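PDB 2FG1: helicase-like protein from Bacteroides thetaiotaomicron, which is of unknown function in the cell but has a macro-domain fold and probably removes ADP-ribose from thymidine in DNA by hydrolysis. Local coordinates for residues Met4-Ile9 and Leu137-Ile142; Trp34-Val39 and His86-Asp91; Ala80-Gln85 and Lys108-Phe113; Ala119-Pro124 and Glu144-Lys149. One frame throughout, in Å; residues are numbered along the deposited sequence. Where two conformers were deposited one is given.

Interaction 1: Met4-Ile9 and Leu137-Ile142; sequences MEILYI and LMEQII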
# COMPACT_ATOMS: atom_id res chain seq x y z
N MSE A 4 11.05 -4.32 16.68
CA MSE A 4 10.16 -3.41 16.00
C MSE A 4 8.69 -3.59 16.37
O MSE A 4 8.27 -4.65 16.81
CB MSE A 4 10.42 -3.49 14.50
CG MSE A 4 11.77 -2.83 14.17
SE MSE A 4 11.50 -0.88 14.19
CE MSE A 4 10.02 -0.72 15.30
N GLU A 5 7.92 -2.51 16.20
CA GLU A 5 6.50 -2.52 16.51
C GLU A 5 5.87 -1.51 15.57
O GLU A 5 6.49 -0.49 15.28
CB GLU A 5 6.30 -2.05 17.95
CG GLU A 5 5.00 -2.47 18.59
CD GLU A 5 4.98 -2.12 20.07
OE1 GLU A 5 5.29 -2.96 20.92
OE2 GLU A 5 4.65 -0.96 20.35
N ILE A 6 4.65 -1.75 15.10
CA ILE A 6 3.97 -0.75 14.28
C ILE A 6 3.79 0.53 15.09
O ILE A 6 3.42 0.49 16.26
CB ILE A 6 2.59 -1.23 13.78
CG1 ILE A 6 2.74 -2.45 12.88
CG2 ILE A 6 1.83 -0.11 13.04
CD1 ILE A 6 1.41 -3.15 12.59
N LEU A 7 4.09 1.66 14.46
CA LEU A 7 3.86 2.97 15.05
C LEU A 7 2.56 3.55 14.48
O LEU A 7 2.40 3.58 13.27
CB LEU A 7 5.02 3.90 14.72
CG LEU A 7 4.86 5.37 15.12
CD1 LEU A 7 4.84 5.51 16.63
CD2 LEU A 7 5.94 6.22 14.49
N TYR A 8 1.66 3.99 15.36
CA TYR A 8 0.44 4.67 14.93
C TYR A 8 0.51 6.12 15.36
O TYR A 8 0.75 6.41 16.53
CB TYR A 8 -0.80 4.05 15.58
CG TYR A 8 -1.06 2.62 15.17
CD1 TYR A 8 -1.83 2.33 14.05
CD2 TYR A 8 -0.54 1.56 15.93
CE1 TYR A 8 -2.08 1.02 13.68
CE2 TYR A 8 -0.78 0.24 15.56
CZ TYR A 8 -1.55 -0.01 14.45
OH TYR A 8 -1.80 -1.30 14.05
N ILE A 9 0.30 7.03 14.40
CA ILE A 9 0.32 8.45 14.69
C ILE A 9 -0.81 9.14 13.93
O ILE A 9 -1.37 8.57 12.99
CB ILE A 9 1.67 9.13 14.30
CG1 ILE A 9 1.98 8.97 12.81
CG2 ILE A 9 2.83 8.63 15.19
CD1 ILE A 9 3.18 9.78 12.35
N LEU A 137 -6.99 -8.03 11.42
CA LEU A 137 -6.40 -9.03 10.55
C LEU A 137 -5.25 -8.43 9.73
O LEU A 137 -4.14 -8.98 9.69
CB LEU A 137 -7.48 -9.61 9.64
CG LEU A 137 -7.38 -11.03 9.08
CD1 LEU A 137 -6.27 -11.12 8.06
CD2 LEU A 137 -7.22 -12.08 10.19
N MSE A 138 -5.52 -7.30 9.07
CA MSE A 138 -4.54 -6.59 8.26
C MSE A 138 -3.27 -6.29 9.07
O MSE A 138 -2.15 -6.47 8.58
CB MSE A 138 -5.18 -5.29 7.77
CG MSE A 138 -4.39 -4.60 6.71
SE MSE A 138 -4.26 -5.66 5.07
CE MSE A 138 -6.06 -5.54 4.56
N GLU A 139 -3.46 -5.87 10.31
CA GLU A 139 -2.34 -5.56 11.19
C GLU A 139 -1.43 -6.77 11.39
O GLU A 139 -0.20 -6.64 11.39
CB GLU A 139 -2.84 -5.04 12.54
CG GLU A 139 -1.72 -4.57 13.45
CD GLU A 139 -2.16 -4.27 14.86
OE1 GLU A 139 -3.09 -4.95 15.35
OE2 GLU A 139 -1.55 -3.38 15.50
N GLN A 140 -2.03 -7.94 11.54
CA GLN A 140 -1.27 -9.18 11.76
C GLN A 140 -0.41 -9.49 10.54
O GLN A 140 0.76 -9.87 10.66
CB GLN A 140 -2.21 -10.33 12.11
CG GLN A 140 -1.49 -11.63 12.44
CD GLN A 140 -0.56 -11.52 13.64
OE1 GLN A 140 -0.90 -10.90 14.65
NE2 GLN A 140 0.62 -12.13 13.54
N ILE A 141 -0.96 -9.32 9.34
CA ILE A 141 -0.20 -9.53 8.11
C ILE A 141 0.99 -8.56 8.02
O ILE A 141 2.11 -8.97 7.68
CB ILE A 141 -1.10 -9.39 6.87
CG1 ILE A 141 -2.24 -10.42 6.91
CG2 ILE A 141 -0.28 -9.54 5.59
CD1 ILE A 141 -3.33 -10.18 5.86
N ILE A 142 0.75 -7.29 8.35
CA ILE A 142 1.80 -6.28 8.35
C ILE A 142 2.90 -6.61 9.36
O ILE A 142 4.10 -6.48 9.05
CB ILE A 142 1.18 -4.90 8.62
CG1 ILE A 142 0.28 -4.47 7.45
CG2 ILE A 142 2.27 -3.85 8.87
CD1 ILE A 142 -0.74 -3.39 7.80

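Interaction 2: Trp34-Val39 and His86-Asp91; sequences WGKGFV and HGIYKD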
# COMPACT_ATOMS: atom_id res chain seq x y z
N TRP A 34 -8.98 4.68 -10.11
CA TRP A 34 -8.20 5.54 -9.23
C TRP A 34 -8.99 6.81 -9.03
O TRP A 34 -8.89 7.76 -9.80
CB TRP A 34 -6.82 5.79 -9.86
CG TRP A 34 -5.83 6.59 -9.06
CD1 TRP A 34 -5.87 7.93 -8.77
CD2 TRP A 34 -4.58 6.10 -8.54
NE1 TRP A 34 -4.73 8.30 -8.08
CE2 TRP A 34 -3.93 7.20 -7.93
CE3 TRP A 34 -3.96 4.85 -8.52
CZ2 TRP A 34 -2.69 7.06 -7.29
CZ3 TRP A 34 -2.72 4.73 -7.91
CH2 TRP A 34 -2.10 5.83 -7.31
N GLY A 35 -9.84 6.82 -8.00
CA GLY A 35 -10.73 7.96 -7.82
C GLY A 35 -11.36 8.15 -6.45
O GLY A 35 -12.13 9.09 -6.27
N LYS A 36 -11.04 7.28 -5.50
CA LYS A 36 -11.67 7.34 -4.17
C LYS A 36 -10.64 7.11 -3.08
O LYS A 36 -9.81 6.20 -3.19
CB LYS A 36 -12.76 6.26 -4.05
CG LYS A 36 -13.83 6.32 -5.12
CD LYS A 36 -14.27 4.92 -5.56
CE LYS A 36 -15.51 4.44 -4.82
NZ LYS A 36 -16.72 5.19 -5.26
N GLY A 37 -10.70 7.91 -2.02
CA GLY A 37 -9.90 7.66 -0.82
C GLY A 37 -8.46 8.10 -0.92
O GLY A 37 -8.17 9.19 -1.41
N PHE A 38 -7.55 7.25 -0.44
CA PHE A 38 -6.14 7.64 -0.31
C PHE A 38 -5.51 8.07 -1.64
O PHE A 38 -4.66 8.97 -1.66
CB PHE A 38 -5.32 6.51 0.30
CG PHE A 38 -3.89 6.89 0.58
CD1 PHE A 38 -3.57 7.77 1.61
CD2 PHE A 38 -2.86 6.36 -0.19
CE1 PHE A 38 -2.24 8.11 1.87
CE2 PHE A 38 -1.54 6.70 0.07
CZ PHE A 38 -1.23 7.57 1.10
N VAL A 39 -5.94 7.46 -2.74
CA VAL A 39 -5.38 7.84 -4.05
C VAL A 39 -5.56 9.32 -4.36
O VAL A 39 -4.75 9.91 -5.08
CB VAL A 39 -5.92 6.97 -5.21
CG1 VAL A 39 -5.44 5.52 -5.09
CG2 VAL A 39 -7.44 7.02 -5.31
N HIS A 86 -10.07 -6.83 -5.28
CA HIS A 86 -10.72 -7.28 -6.49
C HIS A 86 -11.95 -6.42 -6.76
O HIS A 86 -12.90 -6.42 -5.97
CB HIS A 86 -11.12 -8.75 -6.34
CG HIS A 86 -11.79 -9.32 -7.54
ND1 HIS A 86 -11.22 -9.29 -8.80
CD2 HIS A 86 -12.99 -9.93 -7.69
CE1 HIS A 86 -12.03 -9.87 -9.66
NE2 HIS A 86 -13.12 -10.26 -9.02
N GLY A 87 -11.90 -5.67 -7.85
CA GLY A 87 -12.97 -4.74 -8.19
C GLY A 87 -13.02 -3.58 -7.21
O GLY A 87 -12.12 -3.40 -6.38
N ILE A 88 -14.09 -2.79 -7.32
CA ILE A 88 -14.30 -1.62 -6.48
C ILE A 88 -15.42 -1.89 -5.46
O ILE A 88 -15.38 -1.41 -4.33
CB ILE A 88 -14.61 -0.36 -7.34
CG1 ILE A 88 -13.44 -0.05 -8.29
CG2 ILE A 88 -14.94 0.86 -6.46
CD1 ILE A 88 -13.72 1.06 -9.30
N TYR A 89 -16.41 -2.68 -5.88
CA TYR A 89 -17.58 -2.99 -5.06
C TYR A 89 -17.62 -4.46 -4.69
O TYR A 89 -16.94 -5.28 -5.32
CB TYR A 89 -18.86 -2.62 -5.82
CG TYR A 89 -18.91 -1.18 -6.29
CD1 TYR A 89 -19.11 -0.14 -5.38
CD2 TYR A 89 -18.76 -0.87 -7.63
CE1 TYR A 89 -19.17 1.18 -5.81
CE2 TYR A 89 -18.82 0.45 -8.08
CZ TYR A 89 -19.02 1.47 -7.16
OH TYR A 89 -19.07 2.77 -7.60
N LYS A 90 -18.43 -4.79 -3.68
CA LYS A 90 -18.61 -6.18 -3.28
C LYS A 90 -19.12 -7.03 -4.45
O LYS A 90 -19.76 -6.51 -5.37
CB LYS A 90 -19.56 -6.28 -2.08
CG LYS A 90 -20.92 -5.63 -2.28
CD LYS A 90 -21.74 -5.67 -1.01
CE LYS A 90 -23.11 -5.05 -1.21
NZ LYS A 90 -23.97 -5.84 -2.14
N ASP A 91 -18.81 -8.32 -4.42
CA ASP A 91 -19.28 -9.23 -5.48
C ASP A 91 -20.75 -9.63 -5.29
O ASP A 91 -21.42 -9.14 -4.37
CB ASP A 91 -18.35 -10.45 -5.63
CG ASP A 91 -18.48 -11.47 -4.50
OD1 ASP A 91 -17.68 -12.43 -4.48
OD2 ASP A 91 -19.37 -11.32 -3.63

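Interaction 3: Ala80-Gln85 and Lys108-Phe113; sequences ANMIGQ and KEVALF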
# COMPACT_ATOMS: atom_id res chain seq x y z
N ALA A 80 4.41 2.59 -3.38
CA ALA A 80 4.14 1.23 -3.82
C ALA A 80 2.66 1.09 -4.10
O ALA A 80 1.83 1.11 -3.18
CB ALA A 80 4.60 0.24 -2.76
N ASN A 81 2.32 0.96 -5.38
CA ASN A 81 0.95 0.70 -5.82
C ASN A 81 0.74 -0.82 -5.74
O ASN A 81 1.26 -1.55 -6.57
CB ASN A 81 0.74 1.16 -7.27
CG ASN A 81 0.88 2.67 -7.47
OD1 ASN A 81 0.56 3.47 -6.60
ND2 ASN A 81 1.29 3.07 -8.68
N MSE A 82 0.01 -1.27 -4.72
CA MSE A 82 -0.12 -2.70 -4.42
C MSE A 82 -1.48 -3.19 -4.86
O MSE A 82 -2.49 -2.75 -4.32
CB MSE A 82 0.01 -2.94 -2.91
CG MSE A 82 1.32 -2.43 -2.28
SE MSE A 82 1.55 -3.00 -0.43
CE MSE A 82 -0.08 -2.26 0.34
N ILE A 83 -1.54 -4.13 -5.80
CA ILE A 83 -2.85 -4.60 -6.25
C ILE A 83 -3.38 -5.63 -5.26
O ILE A 83 -2.98 -6.79 -5.28
CB ILE A 83 -2.83 -5.15 -7.69
CG1 ILE A 83 -2.30 -4.09 -8.66
CG2 ILE A 83 -4.25 -5.59 -8.10
CD1 ILE A 83 -2.24 -4.58 -10.11
N GLY A 84 -4.29 -5.18 -4.39
CA GLY A 84 -4.74 -6.00 -3.26
C GLY A 84 -6.24 -6.09 -3.05
O GLY A 84 -6.69 -6.62 -2.04
N GLN A 85 -7.00 -5.57 -4.00
CA GLN A 85 -8.44 -5.71 -3.92
C GLN A 85 -9.03 -6.01 -5.29
O GLN A 85 -8.54 -5.54 -6.32
CB GLN A 85 -9.10 -4.51 -3.24
CG GLN A 85 -9.22 -3.30 -4.10
CD GLN A 85 -9.98 -2.16 -3.43
OE1 GLN A 85 -9.44 -1.49 -2.54
NE2 GLN A 85 -11.22 -1.93 -3.86
N LYS A 108 5.06 -9.10 0.71
CA LYS A 108 6.30 -9.86 0.53
C LYS A 108 7.24 -9.13 -0.45
O LYS A 108 8.46 -9.07 -0.23
CB LYS A 108 6.01 -11.27 -0.00
CG LYS A 108 5.55 -12.28 1.05
CD LYS A 108 5.48 -13.69 0.46
CE LYS A 108 5.29 -14.77 1.52
NZ LYS A 108 4.09 -14.57 2.35
N GLU A 109 6.67 -8.57 -1.51
CA GLU A 109 7.49 -7.84 -2.48
C GLU A 109 7.98 -6.51 -1.90
O GLU A 109 9.14 -6.11 -2.11
CB GLU A 109 6.75 -7.65 -3.82
CG GLU A 109 7.65 -7.10 -4.93
CD GLU A 109 6.99 -7.01 -6.28
OE1 GLU A 109 5.94 -7.67 -6.49
OE2 GLU A 109 7.52 -6.31 -7.16
N VAL A 110 7.12 -5.83 -1.14
CA VAL A 110 7.52 -4.62 -0.44
C VAL A 110 8.65 -4.92 0.55
O VAL A 110 9.58 -4.12 0.69
CB VAL A 110 6.33 -3.95 0.26
CG1 VAL A 110 6.79 -2.81 1.17
CG2 VAL A 110 5.33 -3.44 -0.80
N ALA A 111 8.59 -6.07 1.23
CA ALA A 111 9.66 -6.42 2.17
C ALA A 111 11.02 -6.49 1.46
O ALA A 111 12.01 -5.95 1.95
CB ALA A 111 9.35 -7.73 2.87
N LEU A 112 11.07 -7.16 0.31
CA LEU A 112 12.33 -7.26 -0.44
C LEU A 112 12.82 -5.90 -0.90
O LEU A 112 14.00 -5.58 -0.78
CB LEU A 112 12.17 -8.19 -1.64
CG LEU A 112 11.82 -9.64 -1.31
CD1 LEU A 112 11.45 -10.38 -2.58
CD2 LEU A 112 12.96 -10.33 -0.63
N PHE A 113 11.90 -5.09 -1.41
CA PHE A 113 12.26 -3.76 -1.91
C PHE A 113 12.80 -2.87 -0.78
O PHE A 113 13.84 -2.20 -0.93
CB PHE A 113 11.04 -3.12 -2.58
CG PHE A 113 11.31 -1.76 -3.19
CD1 PHE A 113 11.59 -1.64 -4.54
CD2 PHE A 113 11.23 -0.61 -2.41
CE1 PHE A 113 11.82 -0.37 -5.11
CE2 PHE A 113 11.47 0.66 -2.97
CZ PHE A 113 11.76 0.77 -4.32

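Interaction 4: Ala119-Pro124 and Glu144-Lys149; sequences ASVHMP and EELITK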
# COMPACT_ATOMS: atom_id res chain seq x y z
N ALA A 119 14.90 0.94 3.61
CA ALA A 119 13.79 1.87 3.73
C ALA A 119 12.85 1.54 4.87
O ALA A 119 12.89 0.44 5.43
CB ALA A 119 13.04 1.93 2.43
N SER A 120 12.00 2.51 5.20
CA SER A 120 10.88 2.30 6.12
C SER A 120 9.58 2.42 5.35
O SER A 120 9.54 2.95 4.24
CB SER A 120 10.92 3.35 7.23
OG SER A 120 10.89 4.66 6.69
N VAL A 121 8.50 1.91 5.95
CA VAL A 121 7.17 1.88 5.34
C VAL A 121 6.22 2.83 6.04
O VAL A 121 6.22 2.95 7.27
CB VAL A 121 6.64 0.43 5.32
CG1 VAL A 121 5.15 0.36 4.94
CG2 VAL A 121 7.45 -0.40 4.34
N HIS A 122 5.40 3.50 5.23
CA HIS A 122 4.47 4.52 5.68
C HIS A 122 3.15 4.27 4.99
O HIS A 122 3.11 4.10 3.77
CB HIS A 122 5.05 5.90 5.33
CG HIS A 122 6.36 6.13 6.00
ND1 HIS A 122 6.47 6.79 7.20
CD2 HIS A 122 7.60 5.67 5.70
CE1 HIS A 122 7.73 6.78 7.59
NE2 HIS A 122 8.44 6.10 6.70
N MSE A 123 2.06 4.23 5.76
CA MSE A 123 0.79 3.83 5.16
C MSE A 123 -0.40 4.43 5.85
O MSE A 123 -0.36 4.70 7.04
CB MSE A 123 0.67 2.30 5.17
CG MSE A 123 0.63 1.68 6.57
SE MSE A 123 0.16 -0.16 6.60
CE MSE A 123 1.77 -0.94 5.94
N PRO A 124 -1.51 4.58 5.11
CA PRO A 124 -2.79 4.81 5.78
C PRO A 124 -3.28 3.49 6.40
O PRO A 124 -2.54 2.49 6.37
CB PRO A 124 -3.70 5.26 4.62
CG PRO A 124 -3.17 4.46 3.44
CD PRO A 124 -1.66 4.45 3.64
N GLU A 144 3.76 -9.58 10.44
CA GLU A 144 4.50 -10.73 9.96
C GLU A 144 5.42 -10.39 8.80
O GLU A 144 6.57 -10.84 8.77
CB GLU A 144 3.53 -11.82 9.56
CG GLU A 144 2.77 -12.39 10.73
CD GLU A 144 1.65 -13.30 10.30
OE1 GLU A 144 1.55 -13.64 9.11
OE2 GLU A 144 0.85 -13.68 11.18
N GLU A 145 4.92 -9.63 7.84
CA GLU A 145 5.68 -9.42 6.60
C GLU A 145 6.71 -8.31 6.68
O GLU A 145 7.64 -8.31 5.89
CB GLU A 145 4.74 -9.19 5.40
CG GLU A 145 3.88 -10.40 5.04
CD GLU A 145 4.67 -11.63 4.62
OE1 GLU A 145 5.90 -11.54 4.38
OE2 GLU A 145 4.07 -12.72 4.52
N LEU A 146 6.54 -7.36 7.60
CA LEU A 146 7.44 -6.20 7.68
C LEU A 146 8.12 -6.06 9.03
O LEU A 146 9.35 -6.08 9.13
CB LEU A 146 6.71 -4.89 7.30
CG LEU A 146 6.13 -4.85 5.88
CD1 LEU A 146 5.29 -3.60 5.69
CD2 LEU A 146 7.23 -4.95 4.81
N ILE A 147 7.33 -5.93 10.09
CA ILE A 147 7.87 -5.63 11.42
C ILE A 147 8.89 -6.66 11.89
O ILE A 147 9.93 -6.30 12.46
CB ILE A 147 6.72 -5.50 12.45
CG1 ILE A 147 5.90 -4.23 12.18
CG2 ILE A 147 7.23 -5.53 13.89
CD1 ILE A 147 6.66 -2.92 12.38
N THR A 148 8.62 -7.93 11.64
CA THR A 148 9.49 -9.00 12.12
C THR A 148 10.86 -9.04 11.44
O THR A 148 11.77 -9.74 11.91
CB THR A 148 8.83 -10.38 11.97
OG1 THR A 148 8.59 -10.63 10.58
CG2 THR A 148 7.53 -10.45 12.77
N LYS A 149 10.99 -8.30 10.33
CA LYS A 149 12.26 -8.20 9.61
C LYS A 149 12.96 -6.89 9.91
O LYS A 149 13.89 -6.49 9.20
CB LYS A 149 12.04 -8.35 8.11
CG LYS A 149 11.56 -9.72 7.72
CD LYS A 149 10.63 -9.63 6.56
CE LYS A 149 9.54 -10.66 6.74
NZ LYS A 149 8.71 -10.79 5.53

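Interaction 1: Met4-Ile9 and Leu137-Ile142
Tyr8 and Glu139 join an edge strand to a helix through one short hydrogen bond. Tyr8 OH donates to Glu139 OE2 at 2.5 Å. The carboxylate oxygen lies at the edge of the phenol ring, in its plane. The hydroxyl, in turn, comes from above the carboxylate plane, 53° out of it, and the two planes are 70° apart. Glu139 reaches this far because its chain is stretched out, with CG anti to the backbone N (chi1 -175°).

Ile6 packs beside this bond. Its tip lies against the aliphatic part of Glu139, with Ile6 CD1 3.5 Å from Glu139 CG. Ile6 CD1 also meets Ile142 CG2 at 3.9 Å, and these two isoleucines cross at about a right angle. The other Ile6 branch, CG2, lies over one face of the Tyr8 ring, 3.6 Å above its plane and offset toward the rim. Ile6 thus touches both partners of the bond. With an alanine at Glu139, the Tyr8 hydroxyl would probably lose this acceptor and the Ile6 tip part of its cover.

Tyr8 OH has a second partner, Trp135 NE1, near the start of helix 135-147. Strand 7-10 is the outermost strand at this end of the sheet. It pairs with strand 153-157, where Leu7 bonds to the backbones of Val153 and Val155, and helix 135-147 packs alongside.

Interaction 2: Trp34-Val39 and His86-Asp91
Lys36 meets Ile88 and Tyr89 where two surface loops of the macro domain approach each other. One loop follows strand 22-29 and is rich in glycine. The other follows strand 77-85. In macro domains, loops at this end of the sheet commonly border the ADP-ribose cleft. A similar role is possible here.

The apolar contact is slight. Lys36 CE lies 4.0 Å from Ile88 CG2, and the two side chains are set obliquely. Ile88 was modelled in two conformers, so this distance describes one of them. The lysine chain starts with CG anti to the carbonyl carbon (chi1 -55°) and then bends at each later torsion, which carries its end across to the second loop.

The polar approach is loose. Lys36 NZ comes no closer than 4.1 Å to Tyr89 OH, too far for a hydrogen bond, and the side chains cross at about a right angle. Both residues are exposed and touch crystal neighbours, so lattice packing may influence their positions.

Each loop has a glycine with positive phi, Gly37 in the first and Gly87 in the second, a backbone shape that glycine adopts easily. Asp30 bonds to the second loop, with OD1 to Gly87 N and OD2 to His86 ND1.

Each segment also packs on itself. Ile88 CG2 lies over the centre of the Tyr89 ring, 4.1 Å above its plane. Val39, at the start of helix 38-45, sets CG1 over the centre of the Trp34 ring, 3.5 Å above its plane.

Interaction 3: Ala80-Gln85 and Lys108-Phe113
Strand 77-85 and helix 100-117 belong to a beta-alpha-beta crossover of the macro domain, and Val110 of the helix packs here on Ala80 and Met82 of the strand. The helix leads on to strand 120-123, which is parallel to strand 77-85, with strand 22-29 lying between them in the sheet.

A single methyl makes both contacts. Val110 CG2 lies 3.8 Å from SE of Met82, which is selenomethionine in this crystal, and 4.2 Å from Ala80 CB. With chi1 at 171°, Val110 places CG1 anti to the backbone N and CG2 anti to the carbonyl carbon. The two branches thus serve different strands: CG2 meets strand 77-85, while CG1 points to Val121 of strand 120-123.

Met82 presents its selenium and not its terminal methyl. The chain is extended as far as SE, then bends at chi3 (-57°) and takes CE away from the valine. The two side chains cross at about a right angle. Ala80 and Met82 are two residues apart, so they share a face of the strand.

Asn81, between them, serves the opposite face. Its OD1 bonds to His26 NE2, and its ND2 to Gln69 OE1. One turn further along the helix, Phe113 stacks on Phe70 and meets Tyr78 edge-to-face.

All three touching residues are buried and apolar where they meet. The contact therefore rests on shape and van der Waals packing; between these two segments no polar bond adds direction.

Interaction 4: Ala119-Pro124 and Glu144-Lys149
Val121 and Met123 receive the tip of Leu146 in the beta-alpha-beta unit formed by strand 120-123, helix 135-147 and strand 153-157. Along the strand, Ser120 comes first and turns to the other face, where its OG accepts a 2.8 Å bond from His122 NE2.

Val121 follows and makes the main contact. Leu146 CD1 lies 4.0 Å from Val121 CG1 and 4.1 Å from Val121 CG2, so the leucine methyl is set nearly evenly against both branches. The two side chains cross at about a right angle. Leu146 CG is anti to the carbonyl carbon (chi1 -61°), and CD1 is the branch that faces the strand.

His122 again serves the far face, with ND1 bonded to Tyr156 OH of strand 153-157. Met123, a selenomethionine here, returns to the helix side. Met123 CE reaches Leu146 CD1 at 4.4 Å, a looser touch.

Leu146 lies where the helix widens into a pi-type turn near its end. Side chains bond to backbone carbonyls there. Thr148 OG1 donates to Glu144 O at 2.7 Å, from above the carbonyl plane. Lys149 NZ, in one of two deposited conformers, reaches Glu145 O at the same length. It also makes a salt bridge with Glu145 OE1, whose hydrogen bond is weak. Glu145 OE2 pairs with Arg104 and Lys108 of helix 100-117.

The chemistry is divided. Buried methyls join helix to strand, while the Thr148 hydroxyl and the Lys149 ammonium give partners to carbonyls near the end of the helix.

Overall arrangement
All four contacts lie in one macro domain. Interactions 1, 3 and 4 set helices against the same mixed sheet, whereas interaction 2 joins two surface loops. Interactions 1 and 4 share helix 135-147, and their centres are about 8 Å apart. Ile147 touches the 4-9 segment. Interactions 3 and 4 meet where Ala111 of helix 100-117 packs on Leu146 of helix 135-147. Interaction 2 lies about 23 Å from interaction 4, centre to centre, but Phe38 still touches Pro124. Along the chain, interactions 2 and 3 are nested inside the loop closed by interaction 1, which brings the first strand to the last helix.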